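Long-range contacts in EF0056 (Enterococcus faecalis, PDB 6ORI), which is of unknown function but is an enterococcal surface protein, probably linked to biofilm formation, with immunoglobulin-like character and a bound calcium ion: residues A[16-21]-A[397-402]; A[73-78]-A[164-169]; A[216-221]-A[375-380]. One frame throughout, in Å; residues are numbered along the deposited sequence.

Contact 1 of 3, residues A[16-21]-A[397-402]; sequences GNTFQE and YYYLQD. With CA (calcium ion), chain B.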
loop_
_atom_site.group_PDB
_atom_site.type_symbol
_atom_site.label_atom_id
_atom_site.label_comp_id
_atom_site.label_asym_id
_atom_site.label_seq_id
_atom_site.Cartn_x
_atom_site.Cartn_y
_atom_site.Cartn_z
ATOM N N GLY A 16 -10.490 5.809 0.310
ATOM C CA GLY A 16 -11.636 6.690 0.096
ATOM C C GLY A 16 -11.415 7.686 -1.028
ATOM O O GLY A 16 -12.082 8.720 -1.081
ATOM N N ASN A 17 -10.479 7.380 -1.922
ATOM C CA ASN A 17 -10.124 8.276 -3.012
ATOM C C ASN A 17 -11.348 8.495 -3.879
ATOM O O ASN A 17 -11.994 7.539 -4.302
ATOM C CB ASN A 17 -8.975 7.660 -3.811
ATOM C CG ASN A 17 -8.498 8.551 -4.926
ATOM O OD1 ASN A 17 -8.280 9.745 -4.730
ATOM N ND2 ASN A 17 -8.325 7.974 -6.106
ATOM N N THR A 18 -11.638 9.759 -4.171
ATOM C CA THR A 18 -12.916 10.117 -4.776
ATOM C C THR A 18 -12.928 10.016 -6.301
ATOM O O THR A 18 -13.959 9.682 -6.889
ATOM C CB THR A 18 -13.341 11.531 -4.356
ATOM O OG1 THR A 18 -12.271 12.452 -4.604
ATOM C CG2 THR A 18 -13.696 11.556 -2.871
ATOM N N PHE A 19 -11.789 10.301 -6.933
ATOM C CA PHE A 19 -11.700 10.313 -8.395
ATOM C C PHE A 19 -10.624 9.360 -8.897
ATOM O O PHE A 19 -9.431 9.538 -8.637
ATOM C CB PHE A 19 -11.471 11.736 -8.916
ATOM C CG PHE A 19 -12.605 12.678 -8.607
ATOM C CD1 PHE A 19 -13.857 12.482 -9.168
ATOM C CD2 PHE A 19 -12.419 13.756 -7.756
ATOM C CE1 PHE A 19 -14.905 13.343 -8.883
ATOM C CE2 PHE A 19 -13.462 14.619 -7.467
ATOM C CZ PHE A 19 -14.706 14.411 -8.032
ATOM N N GLN A 20 -11.075 8.339 -9.616
ATOM C CA GLN A 20 -10.209 7.273 -10.095
ATOM C C GLN A 20 -11.026 6.350 -10.984
ATOM O O GLN A 20 -12.253 6.442 -11.048
ATOM C CB GLN A 20 -9.635 6.474 -8.926
ATOM C CG GLN A 20 -10.680 5.680 -8.126
ATOM C CD GLN A 20 -10.049 4.831 -7.059
ATOM O OE1 GLN A 20 -9.095 5.253 -6.417
ATOM N NE2 GLN A 20 -10.565 3.620 -6.871
ATOM N N GLU A 21 -10.335 5.448 -11.666
ATOM C CA GLU A 21 -11.000 4.444 -12.485
ATOM C C GLU A 21 -11.623 3.352 -11.619
ATOM O O GLU A 21 -10.931 2.708 -10.830
ATOM C CB GLU A 21 -9.994 3.811 -13.456
ATOM C CG GLU A 21 -9.432 4.789 -14.488
ATOM C CD GLU A 21 -8.670 4.122 -15.645
ATOM O OE1 GLU A 21 -7.792 3.242 -15.431
ATOM O OE2 GLU A 21 -8.946 4.502 -16.805
ATOM N N TYR A 397 -3.251 6.225 4.081
ATOM C CA TYR A 397 -4.135 7.312 4.429
ATOM C C TYR A 397 -5.568 6.949 4.067
ATOM O O TYR A 397 -5.837 6.035 3.267
ATOM C CB TYR A 397 -3.694 8.629 3.759
ATOM C CG TYR A 397 -4.110 8.770 2.328
ATOM C CD1 TYR A 397 -3.494 8.028 1.315
ATOM C CD2 TYR A 397 -5.143 9.611 1.990
ATOM C CE1 TYR A 397 -3.892 8.148 0.011
ATOM C CE2 TYR A 397 -5.552 9.730 0.676
ATOM C CZ TYR A 397 -4.923 8.982 -0.297
ATOM O OH TYR A 397 -5.346 9.095 -1.600
ATOM N N TYR A 398 -6.489 7.683 4.685
ATOM C CA TYR A 398 -7.889 7.662 4.281
ATOM C C TYR A 398 -8.308 9.111 4.064
ATOM O O TYR A 398 -8.158 9.951 4.951
ATOM C CB TYR A 398 -8.786 6.979 5.318
ATOM C CG TYR A 398 -10.126 6.655 4.738
ATOM C CD1 TYR A 398 -11.168 7.571 4.776
ATOM C CD2 TYR A 398 -10.329 5.464 4.103
ATOM C CE1 TYR A 398 -12.386 7.272 4.196
ATOM C CE2 TYR A 398 -11.532 5.154 3.548
ATOM C CZ TYR A 398 -12.544 6.059 3.583
ATOM O OH TYR A 398 -13.746 5.730 2.994
ATOM N N TYR A 399 -8.795 9.402 2.857
ATOM C CA TYR A 399 -9.091 10.768 2.423
ATOM C C TYR A 399 -10.253 11.387 3.173
ATOM O O TYR A 399 -11.271 10.729 3.396
ATOM C CB TYR A 399 -9.439 10.769 0.943
ATOM C CG TYR A 399 -9.955 12.101 0.405
ATOM C CD1 TYR A 399 -9.119 13.211 0.309
ATOM C CD2 TYR A 399 -11.259 12.222 -0.054
ATOM C CE1 TYR A 399 -9.585 14.421 -0.189
ATOM C CE2 TYR A 399 -11.734 13.424 -0.567
ATOM C CZ TYR A 399 -10.897 14.518 -0.631
ATOM O OH TYR A 399 -11.378 15.711 -1.142
ATOM N N LEU A 400 -10.085 12.659 3.542
ATOM C CA LEU A 400 -11.145 13.482 4.145
ATOM C C LEU A 400 -11.276 14.788 3.367
ATOM O O LEU A 400 -10.298 15.526 3.219
ATOM C CB LEU A 400 -10.804 13.806 5.595
ATOM C CG LEU A 400 -11.906 13.518 6.606
ATOM C CD1 LEU A 400 -12.349 12.044 6.534
ATOM C CD2 LEU A 400 -11.405 13.888 7.998
ATOM N N GLN A 401 -12.478 15.088 2.882
ATOM C CA GLN A 401 -12.688 16.287 2.061
ATOM C C GLN A 401 -12.486 17.558 2.871
ATOM O O GLN A 401 -13.071 17.714 3.938
ATOM C CB GLN A 401 -14.087 16.271 1.442
ATOM C CG GLN A 401 -14.295 15.133 0.451
ATOM C CD GLN A 401 -15.715 15.042 -0.074
ATOM O OE1 GLN A 401 -16.457 16.026 -0.077
ATOM N NE2 GLN A 401 -16.100 13.851 -0.522
ATOM N N ASP A 402 -11.659 18.465 2.354
ATOM C CA ASP A 402 -11.370 19.723 3.031
ATOM C C ASP A 402 -12.553 20.679 2.900
ATOM O O ASP A 402 -13.265 20.658 1.891
ATOM C CB ASP A 402 -10.115 20.376 2.439
ATOM C CG ASP A 402 -8.859 19.537 2.641
ATOM O OD1 ASP A 402 -8.922 18.540 3.401
ATOM O OD2 ASP A 402 -7.806 19.887 2.054
HETATM CA CA CA B . -8.208 16.313 3.489
HETATM O O HOH W 1 -7.526 10.579 -2.219
#

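Contact 2 of 3, residues A[73-78]-A[164-169]; sequences QLDERL and RLMYRI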
loop_
_atom_site.group_PDB
_atom_site.type_symbol
_atom_site.label_atom_id
_atom_site.label_comp_id
_atom_site.label_asym_id
_atom_site.label_seq_id
_atom_site.Cartn_x
_atom_site.Cartn_y
_atom_site.Cartn_z
ATOM N N GLN A 73 -1.617 6.229 -11.307
ATOM C CA GLN A 73 -2.325 7.488 -11.104
ATOM C C GLN A 73 -1.539 8.321 -10.097
ATOM O O GLN A 73 -1.102 7.800 -9.052
ATOM C CB GLN A 73 -3.762 7.284 -10.601
ATOM C CG GLN A 73 -4.517 8.604 -10.378
ATOM C CD GLN A 73 -6.011 8.423 -10.114
ATOM O OE1 GLN A 73 -6.658 7.538 -10.677
ATOM N NE2 GLN A 73 -6.570 9.287 -9.276
ATOM N N LEU A 74 -1.344 9.604 -10.412
ATOM C CA LEU A 74 -0.695 10.536 -9.497
ATOM C C LEU A 74 -1.658 11.648 -9.136
ATOM O O LEU A 74 -2.452 12.089 -9.946
ATOM C CB LEU A 74 0.554 11.152 -10.120
ATOM C CG LEU A 74 1.641 10.178 -10.501
ATOM C CD1 LEU A 74 2.760 10.963 -11.149
ATOM C CD2 LEU A 74 2.152 9.385 -9.323
ATOM N N ASP A 75 -1.555 12.119 -7.908
ATOM C CA ASP A 75 -2.308 13.265 -7.458
ATOM C C ASP A 75 -2.368 14.328 -8.531
ATOM O O ASP A 75 -1.326 14.706 -9.064
ATOM C CB ASP A 75 -1.644 13.810 -6.201
ATOM C CG ASP A 75 -2.558 14.670 -5.403
ATOM O OD1 ASP A 75 -2.889 15.777 -5.879
ATOM O OD2 ASP A 75 -2.932 14.250 -4.284
ATOM N N GLU A 76 -3.557 14.835 -8.812
ATOM C CA GLU A 76 -3.720 15.889 -9.813
ATOM C C GLU A 76 -2.805 17.079 -9.560
ATOM O O GLU A 76 -2.347 17.743 -10.515
ATOM C CB GLU A 76 -5.174 16.374 -9.846
ATOM C CG GLU A 76 -6.167 15.379 -10.433
ATOM C CD GLU A 76 -6.090 15.283 -11.960
ATOM O OE1 GLU A 76 -6.961 14.608 -12.549
ATOM O OE2 GLU A 76 -5.170 15.880 -12.571
ATOM N N ARG A 77 -2.531 17.380 -8.293
ATOM C CA ARG A 77 -1.738 18.551 -7.958
ATOM C C ARG A 77 -0.292 18.386 -8.400
ATOM O O ARG A 77 0.400 19.373 -8.651
ATOM C CB ARG A 77 -1.827 18.825 -6.450
ATOM C CG ARG A 77 -3.220 19.279 -6.029
ATOM C CD ARG A 77 -3.405 19.281 -4.512
ATOM N NE ARG A 77 -3.306 17.931 -3.972
ATOM C CZ ARG A 77 -3.098 17.633 -2.693
ATOM N NH1 ARG A 77 -2.982 18.591 -1.777
ATOM N NH2 ARG A 77 -3.004 16.373 -2.321
ATOM N N LEU A 78 0.195 17.143 -8.462
ATOM C CA LEU A 78 1.497 16.850 -9.048
ATOM C C LEU A 78 1.386 16.646 -10.543
ATOM O O LEU A 78 2.249 17.101 -11.295
ATOM C CB LEU A 78 2.137 15.591 -8.425
ATOM C CG LEU A 78 2.502 15.694 -6.962
ATOM C CD1 LEU A 78 3.024 14.348 -6.495
ATOM C CD2 LEU A 78 3.538 16.778 -6.769
ATOM N N ARG A 164 -3.074 14.824 1.617
ATOM C CA ARG A 164 -1.802 14.217 1.248
ATOM C C ARG A 164 -1.743 13.965 -0.265
ATOM O O ARG A 164 -2.768 13.795 -0.906
ATOM C CB ARG A 164 -1.587 12.909 2.011
ATOM C CG ARG A 164 -1.656 13.042 3.541
ATOM C CD ARG A 164 -0.696 14.089 4.064
ATOM N NE ARG A 164 0.674 13.922 3.587
ATOM C CZ ARG A 164 1.737 13.612 4.337
ATOM N NH1 ARG A 164 2.936 13.505 3.751
ATOM N NH2 ARG A 164 1.615 13.401 5.653
ATOM N N LEU A 165 -0.532 13.947 -0.800
ATOM C CA LEU A 165 -0.294 13.729 -2.230
ATOM C C LEU A 165 -0.343 12.253 -2.530
ATOM O O LEU A 165 0.551 11.500 -2.159
ATOM C CB LEU A 165 1.060 14.280 -2.660
ATOM C CG LEU A 165 1.245 15.796 -2.528
ATOM C CD1 LEU A 165 2.739 16.132 -2.633
ATOM C CD2 LEU A 165 0.431 16.561 -3.557
ATOM N N MET A 166 -1.394 11.842 -3.206
ATOM C CA MET A 166 -1.622 10.441 -3.437
ATOM C C MET A 166 -0.964 9.871 -4.671
ATOM O O MET A 166 -0.592 10.591 -5.616
ATOM C CB MET A 166 -3.118 10.178 -3.488
ATOM C CG MET A 166 -3.825 10.688 -4.726
ATOM S SD MET A 166 -3.741 9.636 -6.203
ATOM C CE MET A 166 -4.811 8.315 -5.698
ATOM N N TYR A 167 -0.828 8.552 -4.654
ATOM C CA TYR A 167 -0.556 7.776 -5.858
ATOM C C TYR A 167 -1.367 6.491 -5.782
ATOM O O TYR A 167 -1.718 6.037 -4.692
ATOM C CB TYR A 167 0.925 7.467 -6.012
ATOM C CG TYR A 167 1.571 6.736 -4.866
ATOM C CD1 TYR A 167 1.413 5.370 -4.689
ATOM C CD2 TYR A 167 2.388 7.418 -3.981
ATOM C CE1 TYR A 167 2.037 4.722 -3.614
ATOM C CE2 TYR A 167 3.022 6.786 -2.940
ATOM C CZ TYR A 167 2.852 5.448 -2.769
ATOM O OH TYR A 167 3.504 4.852 -1.709
ATOM N N ARG A 168 -1.694 5.925 -6.939
ATOM C CA ARG A 168 -2.316 4.606 -7.025
ATOM C C ARG A 168 -1.677 3.843 -8.165
ATOM O O ARG A 168 -1.626 4.350 -9.291
ATOM C CB ARG A 168 -3.825 4.734 -7.250
ATOM C CG ARG A 168 -4.570 3.395 -7.427
ATOM C CD ARG A 168 -5.961 3.599 -8.020
ATOM N NE ARG A 168 -6.828 2.445 -7.838
ATOM C CZ ARG A 168 -7.908 2.180 -8.567
ATOM N NH1 ARG A 168 -8.267 2.954 -9.580
ATOM N NH2 ARG A 168 -8.635 1.116 -8.267
ATOM N N ILE A 169 -1.180 2.639 -7.907
ATOM C CA ILE A 169 -0.685 1.764 -8.950
ATOM C C ILE A 169 -1.581 0.528 -9.025
ATOM O O ILE A 169 -2.050 0.018 -8.001
ATOM C CB ILE A 169 0.803 1.426 -8.738
ATOM C CG1 ILE A 169 1.396 0.803 -10.008
ATOM C CG2 ILE A 169 0.995 0.537 -7.511
ATOM C CD1 ILE A 169 2.900 0.650 -9.975
HETATM O O HOH W 2 -7.449 5.162 -11.268
#

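Contact 3 of 3, residues A[216-221]-A[375-380]; sequences VNTKYE and FIFDSW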
loop_
_atom_site.group_PDB
_atom_site.type_symbol
_atom_site.label_atom_id
_atom_site.label_comp_id
_atom_site.label_asym_id
_atom_site.label_seq_id
_atom_site.Cartn_x
_atom_site.Cartn_y
_atom_site.Cartn_z
ATOM N N VAL A 216 0.575 0.057 3.423
ATOM C CA VAL A 216 -0.719 -0.017 4.086
ATOM C C VAL A 216 -1.794 0.562 3.173
ATOM O O VAL A 216 -1.737 1.749 2.833
ATOM C CB VAL A 216 -0.682 0.733 5.422
ATOM C CG1 VAL A 216 -2.070 0.823 6.025
ATOM C CG2 VAL A 216 0.234 0.029 6.396
ATOM N N ASN A 217 -2.746 -0.284 2.785
ATOM C CA ASN A 217 -3.938 0.113 2.019
ATOM C C ASN A 217 -5.071 0.205 3.023
ATOM O O ASN A 217 -5.079 -0.516 4.033
ATOM C CB ASN A 217 -4.302 -0.947 0.968
ATOM C CG ASN A 217 -4.389 -0.410 -0.495
ATOM O OD1 ASN A 217 -3.607 0.418 -0.944
ATOM N ND2 ASN A 217 -5.364 -0.918 -1.233
ATOM N N THR A 218 -6.003 1.104 2.786
ATOM C CA THR A 218 -7.132 1.315 3.669
ATOM C C THR A 218 -8.409 1.235 2.862
ATOM O O THR A 218 -8.425 1.497 1.653
ATOM C CB THR A 218 -7.078 2.685 4.358
ATOM O OG1 THR A 218 -7.345 3.707 3.394
ATOM C CG2 THR A 218 -5.731 2.942 5.028
ATOM N N LYS A 219 -9.475 0.847 3.524
ATOM C CA LYS A 219 -10.779 0.773 2.897
ATOM C C LYS A 219 -11.840 0.930 3.964
ATOM O O LYS A 219 -11.678 0.430 5.075
ATOM C CB LYS A 219 -10.963 -0.589 2.226
ATOM C CG LYS A 219 -12.270 -0.733 1.487
ATOM C CD LYS A 219 -12.498 -2.135 0.977
ATOM C CE LYS A 219 -13.844 -2.203 0.277
ATOM N NZ LYS A 219 -14.157 -3.570 -0.239
ATOM N N TYR A 220 -12.884 1.678 3.673
ATOM C CA TYR A 220 -14.092 1.608 4.487
ATOM C C TYR A 220 -14.936 0.425 4.030
ATOM O O TYR A 220 -15.358 0.365 2.871
ATOM C CB TYR A 220 -14.913 2.884 4.363
ATOM C CG TYR A 220 -16.267 2.704 4.992
ATOM C CD1 TYR A 220 -16.424 2.800 6.364
ATOM C CD2 TYR A 220 -17.381 2.397 4.213
ATOM C CE1 TYR A 220 -17.670 2.625 6.951
ATOM C CE2 TYR A 220 -18.623 2.217 4.786
ATOM C CZ TYR A 220 -18.760 2.330 6.153
ATOM O OH TYR A 220 -19.998 2.143 6.720
ATOM N N GLU A 221 -15.187 -0.528 4.924
ATOM C CA GLU A 221 -16.025 -1.681 4.619
ATOM C C GLU A 221 -17.398 -1.479 5.259
ATOM O O GLU A 221 -17.518 -0.936 6.367
ATOM C CB GLU A 221 -15.420 -3.012 5.109
ATOM C CG GLU A 221 -14.413 -3.699 4.167
ATOM C CD GLU A 221 -15.031 -4.279 2.888
ATOM O OE1 GLU A 221 -16.230 -4.013 2.623
ATOM O OE2 GLU A 221 -14.312 -4.991 2.148
ATOM N N PHE A 375 -6.826 11.105 7.266
ATOM C CA PHE A 375 -6.440 10.218 8.366
ATOM C C PHE A 375 -5.233 9.388 7.978
ATOM O O PHE A 375 -5.173 8.864 6.869
ATOM C CB PHE A 375 -7.573 9.271 8.718
ATOM C CG PHE A 375 -8.804 9.941 9.223
ATOM C CD1 PHE A 375 -8.788 10.721 10.367
ATOM C CD2 PHE A 375 -9.998 9.764 8.552
ATOM C CE1 PHE A 375 -9.952 11.309 10.831
ATOM C CE2 PHE A 375 -11.162 10.358 9.008
ATOM C CZ PHE A 375 -11.134 11.134 10.147
ATOM N N ILE A 376 -4.291 9.257 8.901
ATOM C CA ILE A 376 -3.041 8.523 8.663
ATOM C C ILE A 376 -3.001 7.254 9.506
ATOM O O ILE A 376 -3.370 7.268 10.672
ATOM C CB ILE A 376 -1.821 9.399 9.009
ATOM C CG1 ILE A 376 -1.825 10.677 8.155
ATOM C CG2 ILE A 376 -0.528 8.632 8.799
ATOM C CD1 ILE A 376 -1.784 10.459 6.658
ATOM N N PHE A 377 -2.530 6.173 8.895
ATOM C CA PHE A 377 -2.384 4.869 9.529
ATOM C C PHE A 377 -1.005 4.290 9.238
ATOM O O PHE A 377 -0.498 4.401 8.134
ATOM C CB PHE A 377 -3.447 3.899 9.020
ATOM C CG PHE A 377 -4.843 4.424 9.146
ATOM C CD1 PHE A 377 -5.400 5.184 8.150
ATOM C CD2 PHE A 377 -5.584 4.195 10.284
ATOM C CE1 PHE A 377 -6.662 5.668 8.274
ATOM C CE2 PHE A 377 -6.853 4.694 10.397
ATOM C CZ PHE A 377 -7.392 5.428 9.394
ATOM N N ASP A 378 -0.412 3.607 10.206
ATOM C CA ASP A 378 0.909 3.001 10.006
ATOM C C ASP A 378 0.877 1.563 10.485
ATOM O O ASP A 378 0.082 1.209 11.356
ATOM C CB ASP A 378 1.966 3.765 10.800
ATOM C CG ASP A 378 1.881 5.265 10.599
ATOM O OD1 ASP A 378 2.514 5.767 9.656
ATOM O OD2 ASP A 378 1.150 5.944 11.355
ATOM N N SER A 379 1.761 0.743 9.941
ATOM C CA SER A 379 1.909 -0.632 10.395
ATOM C C SER A 379 3.334 -1.073 10.144
ATOM O O SER A 379 3.960 -0.648 9.175
ATOM C CB SER A 379 0.946 -1.557 9.677
ATOM O OG SER A 379 -0.386 -1.142 9.867
ATOM N N TRP A 380 3.857 -1.940 11.005
ATOM C CA TRP A 380 5.211 -2.438 10.827
ATOM C C TRP A 380 5.402 -3.683 11.659
ATOM O O TRP A 380 4.628 -3.932 12.596
ATOM C CB TRP A 380 6.272 -1.376 11.188
ATOM C CG TRP A 380 6.310 -0.949 12.650
ATOM C CD1 TRP A 380 7.196 -1.361 13.616
ATOM C CD2 TRP A 380 5.434 -0.007 13.292
ATOM N NE1 TRP A 380 6.912 -0.742 14.817
ATOM C CE2 TRP A 380 5.836 0.086 14.647
ATOM C CE3 TRP A 380 4.337 0.747 12.864
ATOM C CZ2 TRP A 380 5.184 0.910 15.557
ATOM C CZ3 TRP A 380 3.690 1.548 13.771
ATOM C CH2 TRP A 380 4.114 1.619 15.102
#

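Contact 1 of 3, residues A[16-21]-A[397-402]
The Tyr398 ring overlaps the backbone of Gly16. Gly16 CA lies 4.1 Å from the centroid of the Tyr398 ring, 30° off its normal, an off-centre CH-pi contact. Gly16 N is 3.5 Å from Tyr398 CE2, on an oblique approach. The positive phi of Gly16 by itself favours glycine. With no CB there, the ring packs directly on the main chain; a CB would clash with Tyr398 CZ. Tyr399 CG is anti to the backbone N (chi1 172°), and Tyr399 CD2 lies 3.7 Å from Gly16 O. The Tyr399 and Thr18 side chains cross at about a right angle. Thr18 has two conformers; in the one described, CG2 is 3.6 Å from Tyr399 CE2, so this touch and the crossing are less certain. No direct hydrogen bond joins the two segments. A water links them instead. It donates to Asn17 OD1 at 2.8 Å, and it lies 2.7 Å from Tyr397 OH, in the plane of that ring and at its edge. The amide of Asn17 is held from its other end too: ND2 donates to Gln20 OE1 almost straight, at 173°, with the acceptor in the amide plane. This fixes the rotation of the group that presents OD1 to the water. Leu400 O binds calcium at 2.2 Å and Asp402 OD1 at 2.3 Å. Ser162 O, Asp163 OD1, Gly372 O and Asp374 OD1 complete the site. The contact thus brings the N-terminal loop, ahead of strand 31-38, against the C-terminal residues that bind calcium, past the end of edge strand 394-398. Ser15 bonds to the backbone of Tyr399, Tyr398 pairs with Phe375 of strand 375-382, and Asn17 and Tyr397 both touch Met166 of strand 166-173.

Contact 2 of 3, residues A[73-78]-A[164-169]
Asp75 points its side chain toward 164-169. CB lies 3.4 Å from Met166 O. CG, anti to the backbone N (chi1 -161°), comes 4.0 Å from Leu165 CD2. The carboxylate then splits its work. OD2 accepts from Met166 N at 3.1 Å through its anti lone pair, the side-chain hydrogen bond across the contact. OD1 bonds within its own segment and accepts from Arg77 N, also through its anti lone pair. This is the N-cap bond of helix 76-79. Arg77 closes the group side-on: NE bonds to OD1, and NH2 forms a salt bridge with OD2 from above the carboxylate plane. Each oxygen therefore takes two donors, which fixes the carboxylate's rotation and should favour its charged form. Leu165 packs on the Arg77 guanidinium. Leu165 CD2 lies 3.6 Å above one face of that group, offset toward the rim, and is also 4.1 Å from Leu78 CG. The backbones join beside this. Gln73 and Arg168 form an antiparallel hydrogen-bonded pair, and Gln73 N donates to Arg168 O at 2.8 Å. Leu74 and Tyr167 form the next, non-hydrogen-bonded pair, with Leu74 CD2 4.0 Å from Tyr167 CB. Asp75 N still donates to Met166 O at 2.9 Å as its chain leaves the sheet. The contact joins strand 68-74 to strand 166-173 where the first turns into helix 76-79. Strand 184-189 continues the sheet beyond 166-173, strand 31-38 covers Tyr167 and Ile169, and helix 148-155 packs on Arg77 and Leu165.

Contact 3 of 3, residues A[216-221]-A[375-380]
The Phe377 ring is the one flat group that meets segment 216-221. Thr218 CG2 approaches it obliquely and comes 3.9 Å from Phe377 CD1. The two side chains cross at about a right angle. Around the same ring are Leu242, Leu346 and Leu273, so it sits among leucines from the facing sheet and from a loop. Thr218 divides its two branches. With chi1 at 71°, OG1 stands between the backbone N and the carbonyl carbon, and CG2 is anti to the carbonyl carbon. The methyl goes to the phenylalanine. The hydroxyl is hydrogen-bonded to Tyr397 O of strand 394-398, so this buried polar atom has a partner. Val216 makes the second touch. Its CG2 lies 3.7 Å from Ser379 CB and 3.7 Å from Ser379 OG. The Ser379 hydroxyl makes a weak bond to Asp378 O, 2.8 Å from OG, and turns back onto its own strand. Asp378 has its CB directed away from 216-221, and its OD1 bonds to Thr395 OG1 on the neighbouring strand. The alternation is that of a beta strand: Phe377 and Ser379 face strand 216-221, and Asp378 between them faces the other way. No hydrogen bond crosses between the segments. Their axes approach to 7.8 Å, with 135° between their directions. This is side-chain packing between layers, as in a beta sandwich, and fits the immunoglobulin-like character of the protein. Strand 211-221 is the edge of a five-strand antiparallel sheet, next to 239-248. Strand 375-382 lies inside a four-strand sheet, between 264-269 and 394-398. Val216 and Thr218 thus join an edge of one sheet to the interior of the other, with His244 and Tyr344 of the five-strand sheet also against Ser379.

How the contacts relate
Contact 1 touches both of the others, and the three centres form a triangle. The centre of contact 1 is about 10 Å from that of contact 2 and about 13 Å from that of contact 3. Contacts 2 and 3 have centres about 17 Å apart and meet lightly, Arg164 CG being 4.1 Å from Ile376 CD1. Contact 1 reaches contact 2 through Glu21 O, probably hydrogen-bonded to Arg168 NH1 at 3.0 Å. It reaches contact 3 where Tyr398 OH lies 3.4 Å from Tyr220 CB, and strands 394-398 and 375-382 are neighbours in one sheet. Only contact 1 of the three holds calcium ligands. The ion is about 7 Å from the Arg164 side chain and about 12 Å from that of Phe377.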